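Local coordinates for protein acyl-CoA dehydrogenase (Mycobacterium thermoresistibile, PDB 3NF4) that binds flavin-adenine dinucleotide and probably catalyses the flavin-dependent alpha,beta-dehydrogenation of acyl-CoA thioesters, as other acyl-CoA dehydrogenases do, at residues Pro37-Asp40 and Arg41-Asp45; Ser104-Pro107 and Leu108-Gly112; Gln377-Val380 and Ile381-Leu385. All coordinates share one frame; numbering follows the deposited sequence.

Contact 1 (Pro37-Asp40 and Arg41-Asp45); sequences PIVD and RHEKD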
loop_
_atom_site.group_PDB
_atom_site.type_symbol
_atom_site.label_atom_id
_atom_site.label_comp_id
_atom_site.label_asym_id
_atom_site.label_seq_id
_atom_site.Cartn_x
_atom_site.Cartn_y
_atom_site.Cartn_z
ATOM N N PRO A 37 -22.882 -13.891 24.742
ATOM C CA PRO A 37 -23.887 -13.065 25.422
ATOM C C PRO A 37 -23.347 -12.130 26.507
ATOM O O PRO A 37 -24.068 -11.221 26.925
ATOM C CB PRO A 37 -24.828 -14.093 26.083
ATOM C CG PRO A 37 -24.436 -15.444 25.544
ATOM C CD PRO A 37 -22.983 -15.307 25.144
ATOM N N ILE A 38 -22.114 -12.371 26.969
ATOM C CA ILE A 38 -21.466 -11.594 28.049
ATOM C C ILE A 38 -20.242 -10.747 27.613
ATOM O O ILE A 38 -19.730 -9.948 28.407
ATOM C CB ILE A 38 -21.021 -12.518 29.227
ATOM C CG1 ILE A 38 -20.092 -13.644 28.726
ATOM C CG2 ILE A 38 -22.245 -13.082 29.997
ATOM C CD1 ILE A 38 -19.477 -14.507 29.837
ATOM N N VAL A 39 -19.769 -10.917 26.379
ATOM C CA VAL A 39 -18.498 -10.306 25.958
ATOM C C VAL A 39 -18.469 -8.762 25.962
ATOM O O VAL A 39 -17.478 -8.162 26.432
ATOM C CB VAL A 39 -17.949 -10.900 24.619
ATOM C CG1 VAL A 39 -18.940 -10.739 23.454
ATOM C CG2 VAL A 39 -16.584 -10.288 24.263
ATOM N N ASP A 40 -19.532 -8.128 25.459
ATOM C CA ASP A 40 -19.597 -6.664 25.383
ATOM C C ASP A 40 -19.535 -6.009 26.766
ATOM O O ASP A 40 -18.906 -4.974 26.952
ATOM C CB ASP A 40 -20.860 -6.197 24.644
ATOM C CG ASP A 40 -20.859 -6.562 23.139
ATOM O OD1 ASP A 40 -19.797 -6.886 22.547
ATOM O OD2 ASP A 40 -21.955 -6.517 22.527
ATOM N N ARG A 41 -20.172 -6.641 27.743
ATOM C CA ARG A 41 -20.238 -6.068 29.083
ATOM C C ARG A 41 -18.929 -6.225 29.863
ATOM O O ARG A 41 -18.539 -5.331 30.595
ATOM C CB ARG A 41 -21.436 -6.650 29.860
ATOM C CG ARG A 41 -21.568 -6.172 31.297
ATOM C CD ARG A 41 -21.702 -4.630 31.386
ATOM N NE ARG A 41 -23.084 -4.195 31.555
ATOM C CZ ARG A 41 -23.593 -3.721 32.694
ATOM N NH1 ARG A 41 -22.831 -3.593 33.785
ATOM N NH2 ARG A 41 -24.875 -3.368 32.738
ATOM N N HIS A 42 -18.268 -7.359 29.714
ATOM C CA HIS A 42 -17.008 -7.587 30.381
ATOM C C HIS A 42 -15.853 -6.783 29.774
ATOM O O HIS A 42 -14.939 -6.385 30.495
ATOM C CB HIS A 42 -16.647 -9.058 30.351
ATOM C CG HIS A 42 -17.276 -9.862 31.442
ATOM N ND1 HIS A 42 -16.960 -9.686 32.773
ATOM C CD2 HIS A 42 -18.189 -10.863 31.397
ATOM C CE1 HIS A 42 -17.667 -10.537 33.504
ATOM N NE2 HIS A 42 -18.423 -11.257 32.692
ATOM N N GLU A 43 -15.882 -6.569 28.462
ATOM C CA GLU A 43 -14.847 -5.762 27.837
ATOM C C GLU A 43 -15.046 -4.288 28.178
ATOM O O GLU A 43 -14.084 -3.559 28.384
ATOM C CB GLU A 43 -14.773 -5.978 26.313
ATOM C CG GLU A 43 -14.022 -7.244 25.874
ATOM C CD GLU A 43 -12.531 -7.248 26.228
ATOM O OE1 GLU A 43 -11.891 -6.157 26.237
ATOM O OE2 GLU A 43 -11.995 -8.347 26.513
ATOM N N LYS A 44 -16.305 -3.867 28.247
ATOM C CA LYS A 44 -16.643 -2.492 28.609
ATOM C C LYS A 44 -16.296 -2.174 30.082
ATOM O O LYS A 44 -15.791 -1.096 30.361
ATOM C CB LYS A 44 -18.123 -2.191 28.330
ATOM C CG LYS A 44 -18.559 -0.789 28.792
ATOM C CD LYS A 44 -20.082 -0.689 28.952
ATOM C CE LYS A 44 -20.535 0.745 29.341
ATOM N NZ LYS A 44 -20.257 1.128 30.773
ATOM N N ASP A 45 -16.591 -3.117 30.997
ATOM C CA ASP A 45 -16.340 -2.948 32.448
ATOM C C ASP A 45 -14.909 -3.264 32.865
ATOM O O ASP A 45 -14.498 -2.856 33.943
ATOM C CB ASP A 45 -17.263 -3.832 33.283
ATOM C CG ASP A 45 -18.695 -3.308 33.357
ATOM O OD1 ASP A 45 -18.913 -2.095 33.148
ATOM O OD2 ASP A 45 -19.609 -4.126 33.652
#

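Contact 2 (Ser104-Pro107 and Leu108-Gly112); sequences SSHP and LLVFG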
loop_
_atom_site.group_PDB
_atom_site.type_symbol
_atom_site.label_atom_id
_atom_site.label_comp_id
_atom_site.label_asym_id
_atom_site.label_seq_id
_atom_site.Cartn_x
_atom_site.Cartn_y
_atom_site.Cartn_z
ATOM N N SER A 104 2.338 -22.570 27.362
ATOM C CA SER A 104 2.786 -22.744 28.750
ATOM C C SER A 104 3.123 -24.203 29.095
ATOM O O SER A 104 4.021 -24.466 29.892
ATOM C CB SER A 104 1.801 -22.125 29.760
ATOM O OG SER A 104 0.776 -23.038 30.125
ATOM N N SER A 105 2.452 -25.155 28.456
ATOM C CA SER A 105 2.805 -26.562 28.692
ATOM C C SER A 105 3.944 -27.101 27.801
ATOM O O SER A 105 4.388 -28.234 27.979
ATOM C CB SER A 105 1.559 -27.461 28.631
ATOM O OG SER A 105 1.192 -27.775 27.304
ATOM N N HIS A 106 4.435 -26.284 26.872
ATOM C CA HIS A 106 5.356 -26.780 25.819
ATOM C C HIS A 106 6.783 -27.193 26.273
ATOM O O HIS A 106 7.279 -28.230 25.831
ATOM C CB HIS A 106 5.383 -25.812 24.608
ATOM C CG HIS A 106 6.532 -26.023 23.663
ATOM N ND1 HIS A 106 6.390 -26.651 22.445
ATOM C CD2 HIS A 106 7.835 -25.655 23.744
ATOM C CE1 HIS A 106 7.558 -26.674 21.823
ATOM N NE2 HIS A 106 8.452 -26.082 22.594
ATOM N N PRO A 107 7.446 -26.388 27.128
ATOM C CA PRO A 107 8.761 -26.796 27.645
ATOM C C PRO A 107 8.780 -28.144 28.406
ATOM O O PRO A 107 9.733 -28.903 28.264
ATOM C CB PRO A 107 9.131 -25.661 28.606
ATOM C CG PRO A 107 8.396 -24.525 28.117
ATOM C CD PRO A 107 7.086 -25.051 27.618
ATOM N N LEU A 108 7.754 -28.429 29.201
ATOM C CA LEU A 108 7.724 -29.678 29.966
ATOM C C LEU A 108 7.518 -30.874 29.031
ATOM O O LEU A 108 8.192 -31.900 29.175
ATOM C CB LEU A 108 6.653 -29.640 31.073
ATOM C CG LEU A 108 6.379 -30.861 31.959
ATOM C CD1 LEU A 108 7.662 -31.436 32.592
ATOM C CD2 LEU A 108 5.337 -30.553 33.062
ATOM N N LEU A 109 6.611 -30.711 28.064
ATOM C CA LEU A 109 6.267 -31.766 27.135
ATOM C C LEU A 109 7.419 -32.197 26.225
ATOM O O LEU A 109 7.538 -33.384 25.912
ATOM C CB LEU A 109 5.058 -31.362 26.294
ATOM C CG LEU A 109 4.646 -32.361 25.203
ATOM C CD1 LEU A 109 3.846 -33.536 25.771
ATOM C CD2 LEU A 109 3.877 -31.659 24.082
ATOM N N VAL A 110 8.263 -31.255 25.796
ATOM C CA VAL A 110 9.334 -31.584 24.843
ATOM C C VAL A 110 10.710 -31.789 25.505
ATOM O O VAL A 110 11.550 -32.523 24.978
ATOM C CB VAL A 110 9.397 -30.571 23.650
ATOM C CG1 VAL A 110 10.625 -30.810 22.773
ATOM C CG2 VAL A 110 8.131 -30.657 22.803
ATOM N N PHE A 111 10.924 -31.190 26.675
ATOM C CA PHE A 111 12.259 -31.197 27.276
ATOM C C PHE A 111 12.405 -31.883 28.632
ATOM O O PHE A 111 13.530 -32.185 29.051
ATOM C CB PHE A 111 12.811 -29.781 27.342
ATOM C CG PHE A 111 12.785 -29.063 26.022
ATOM C CD1 PHE A 111 11.643 -28.380 25.609
ATOM C CD2 PHE A 111 13.897 -29.077 25.190
ATOM C CE1 PHE A 111 11.619 -27.727 24.397
ATOM C CE2 PHE A 111 13.877 -28.421 23.979
ATOM C CZ PHE A 111 12.736 -27.743 23.585
ATOM N N GLY A 112 11.289 -32.145 29.307
ATOM C CA GLY A 112 11.339 -32.691 30.653
ATOM C C GLY A 112 11.681 -34.173 30.739
ATOM O O GLY A 112 11.711 -34.888 29.723
#

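Contact 3 (Gln377-Val380 and Ile381-Leu385); sequences QRLV and IARGL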
loop_
_atom_site.group_PDB
_atom_site.type_symbol
_atom_site.label_atom_id
_atom_site.label_comp_id
_atom_site.label_asym_id
_atom_site.label_seq_id
_atom_site.Cartn_x
_atom_site.Cartn_y
_atom_site.Cartn_z
ATOM N N GLN A 377 9.460 -10.086 12.541
ATOM C CA GLN A 377 9.028 -11.078 11.508
ATOM C C GLN A 377 9.754 -10.886 10.171
ATOM O O GLN A 377 10.311 -11.830 9.645
ATOM C CB GLN A 377 7.503 -11.112 11.265
ATOM C CG GLN A 377 6.592 -11.468 12.464
ATOM C CD GLN A 377 7.049 -12.686 13.319
ATOM O OE1 GLN A 377 7.747 -13.589 12.845
ATOM N NE2 GLN A 377 6.632 -12.697 14.595
ATOM N N ARG A 378 9.760 -9.662 9.639
ATOM C CA ARG A 378 10.493 -9.354 8.430
ATOM C C ARG A 378 12.012 -9.652 8.517
ATOM O O ARG A 378 12.656 -10.044 7.518
ATOM C CB ARG A 378 10.260 -7.890 8.009
ATOM C CG ARG A 378 8.787 -7.531 7.606
ATOM C CD ARG A 378 8.690 -6.034 7.153
ATOM N NE ARG A 378 7.402 -5.761 6.530
ATOM C CZ ARG A 378 6.288 -5.412 7.176
ATOM N NH1 ARG A 378 6.267 -5.268 8.493
ATOM N NH2 ARG A 378 5.165 -5.237 6.497
ATOM N N LEU A 379 12.584 -9.437 9.703
ATOM C CA LEU A 379 14.018 -9.668 9.922
ATOM C C LEU A 379 14.286 -11.191 9.932
ATOM O O LEU A 379 15.220 -11.669 9.298
ATOM C CB LEU A 379 14.491 -8.961 11.206
ATOM C CG LEU A 379 15.951 -9.091 11.669
ATOM C CD1 LEU A 379 16.977 -8.769 10.539
ATOM C CD2 LEU A 379 16.254 -8.245 12.946
ATOM N N VAL A 380 13.423 -11.952 10.583
ATOM C CA VAL A 380 13.494 -13.422 10.504
ATOM C C VAL A 380 13.435 -13.956 9.049
ATOM O O VAL A 380 14.331 -14.712 8.628
ATOM C CB VAL A 380 12.451 -14.090 11.448
ATOM C CG1 VAL A 380 12.125 -15.556 11.064
ATOM C CG2 VAL A 380 12.983 -14.036 12.871
ATOM N N ILE A 381 12.433 -13.516 8.279
ATOM C CA ILE A 381 12.283 -13.904 6.873
ATOM C C ILE A 381 13.519 -13.553 6.007
ATOM O O ILE A 381 13.978 -14.377 5.202
ATOM C CB ILE A 381 10.968 -13.305 6.246
ATOM C CG1 ILE A 381 9.735 -13.833 7.004
ATOM C CG2 ILE A 381 10.883 -13.638 4.770
ATOM C CD1 ILE A 381 8.458 -12.934 6.994
ATOM N N ALA A 382 14.042 -12.335 6.142
ATOM C CA ALA A 382 15.231 -11.969 5.367
ATOM C C ALA A 382 16.439 -12.865 5.689
ATOM O O ALA A 382 17.198 -13.220 4.777
ATOM C CB ALA A 382 15.601 -10.512 5.565
ATOM N N ARG A 383 16.629 -13.203 6.972
ATOM C CA ARG A 383 17.728 -14.093 7.380
ATOM C C ARG A 383 17.607 -15.473 6.709
ATOM O O ARG A 383 18.613 -16.009 6.234
ATOM C CB ARG A 383 17.828 -14.233 8.917
ATOM C CG ARG A 383 18.383 -12.985 9.633
ATOM C CD ARG A 383 18.478 -13.192 11.142
ATOM N NE ARG A 383 18.873 -11.975 11.875
ATOM C CZ ARG A 383 18.605 -11.736 13.166
ATOM N NH1 ARG A 383 17.928 -12.616 13.908
ATOM N NH2 ARG A 383 19.005 -10.598 13.719
ATOM N N GLY A 384 16.382 -16.021 6.662
ATOM C CA GLY A 384 16.088 -17.266 5.961
ATOM C C GLY A 384 16.338 -17.233 4.451
ATOM O O GLY A 384 16.314 -18.275 3.806
ATOM N N LEU A 385 16.568 -16.040 3.901
ATOM C CA LEU A 385 16.977 -15.836 2.502
ATOM C C LEU A 385 18.501 -15.607 2.359
ATOM O O LEU A 385 19.019 -15.391 1.252
ATOM C CB LEU A 385 16.206 -14.644 1.874
ATOM C CG LEU A 385 14.659 -14.606 1.875
ATOM C CD1 LEU A 385 14.091 -13.307 1.266
ATOM C CD2 LEU A 385 14.055 -15.839 1.184
#

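Contact 1 (Pro37-Asp40 and Arg41-Asp45)
Ile38 lies alongside the imidazole of His42, the two running in the same direction from the helix, with Ile38 CB 3.9 Å from His42 CD2. The isoleucine's CG1 branch sits between its own backbone N and carbonyl carbon (chi1 56°), and CD1 at its end approaches the same ring carbon. An aliphatic branch suits the carbon side of the ring, while ND1 of His42 is hydrogen-bonded to Thr47 OG1. In the backbone, His42 N donates to Ile38 O at 3.2 Å.

One residue on, Glu43 N reaches Val39 O at 3.0 Å, and the methylene CG of Glu43 packs loosely on Val39 CG2. A bend at chi2 (-65°) helps direct the glutamate's buried carboxylate to its partners: OE1 accepts from His213 N, OE2 from Trp91 NE1 and Ala214 N. Asp40 receives Lys44 N on its carbonyl at 3.1 Å, whereas its carboxylate bridges to Arg356 and Arg359.

On the more exposed flank Arg41 NH1 meets Asp45 OD2 at 3.3 Å, in the guanidinium plane and on the oxygen's syn lone pair, an i to i+4 salt bridge. The successive backbone bonds from His42 to Ile38, Glu43 to Val39 and Lys44 to Asp40 mark the first turns of an alpha helix, here the short helix 39-45 that follows helix 18-35 in the N-terminal domain of the acyl-CoA dehydrogenase fold.

Contact 2 (Ser104-Pro107 and Leu108-Gly112)
His106 carries its CG trans to the backbone N (chi1 165°), and Phe111 turns its CG away from the carbonyl carbon (chi1 -53°); together these rotations bring the two rings to one flank of the turn. There His106 NE2 stands at the edge of the phenyl ring, 4.0 Å from Phe111 CE1, and the two side chains cross at a slant. The contact is van der Waals in kind: NE2 is hydrogen-bonded to Ser245 OG, which limits the rotation of the imidazole. Val110 joins the group, its CG2 lying 4.1 Å from His106 CE1, while its other methyl, CG1, lies over one face of the Phe111 ring, offset toward its rim.

All of this belongs to the short helix 106-111, which comes directly after helix 92-104 within the helical N-terminal part of an acyl-CoA dehydrogenase. Proline suits the second position of such a helix, where its missing N-H costs no helical bond and its ring restricts phi. The carbonyl of Pro107 accepts Phe111 N at 3.0 Å, and the ring edge also comes close, Phe111 CD1 lying 3.3 Å from Pro107 O. Before it, Val110 N bonds to His106 O at 3.2 Å, and Leu109 N makes a weak bond to Ser105 O. Leu108 and Leu109 offer branched hydrocarbon to helix 114-124, touching Trp120 and Leu121 respectively, whereas Pro107 and Phe111 pack on Ile242 of helix 239-245.

Contact 3 (Gln377-Val380 and Ile381-Leu385)
Leu379 and Arg383, one turn apart, slant across each other on the last turns of helix 374-383, in the C-terminal helical domain of the acyl-CoA dehydrogenase fold. The leucine comes over one face of the guanidinium: its CG stands 3.8 Å above the plane, offset toward the rim, and its CD2 methyl reaches Arg383 NH2 at 3.7 Å. The arginine is extended from CG to NE, which carries its flat end beside the leucine's branches, where hydrocarbon can cover the plane without competing for the N-H groups at the edge. Leu379 also belongs to the pocket of flavin-adenine dinucleotide and touches the cofactor, a place where an apolar side chain can pack closely.

Ile381 turns to another side. With CG1 anti to the carbonyl carbon (chi1 -61°), the branch folds back along the helix, laying CD1 3.4 Å from Gln377 O. That carbonyl also accepts Ile381 N at 3.0 Å.

Helix 321-346 covers the side of Gln377, Val380 and Ile381, and its Ser325 OG, together with Gly372 O, bonds the Gln377 amide. The second subunit packs on Leu379, Ile381 and Ala382, the small Ala382 meeting Gly290 of that subunit, whose Asp295 forms a salt bridge with Arg378 NE. Gly384 N donates to Val380 O at 3.1 Å.

How the contacts relate
From the N terminus the three contacts come in series, none nesting in or crossing another, and each closes just one or two helical turns. Contact 1 opens the short helix 39-45 and ties the N-terminal domain to helix 357-367 with the preceding Arg356, and to residues 213-214 of the middle domain. Contact 2, in the same N-terminal domain but on the opposite side of the chain's centre, about 34 Å away between centres, links helix 114-124 with helix 239-245 and strand 175-181. Contact 3 lies on the last helix, joining helix 321-346, the flavin and a second subunit. Its nearest atoms lie about 16 Å from contact 2 and 23 Å from contact 1.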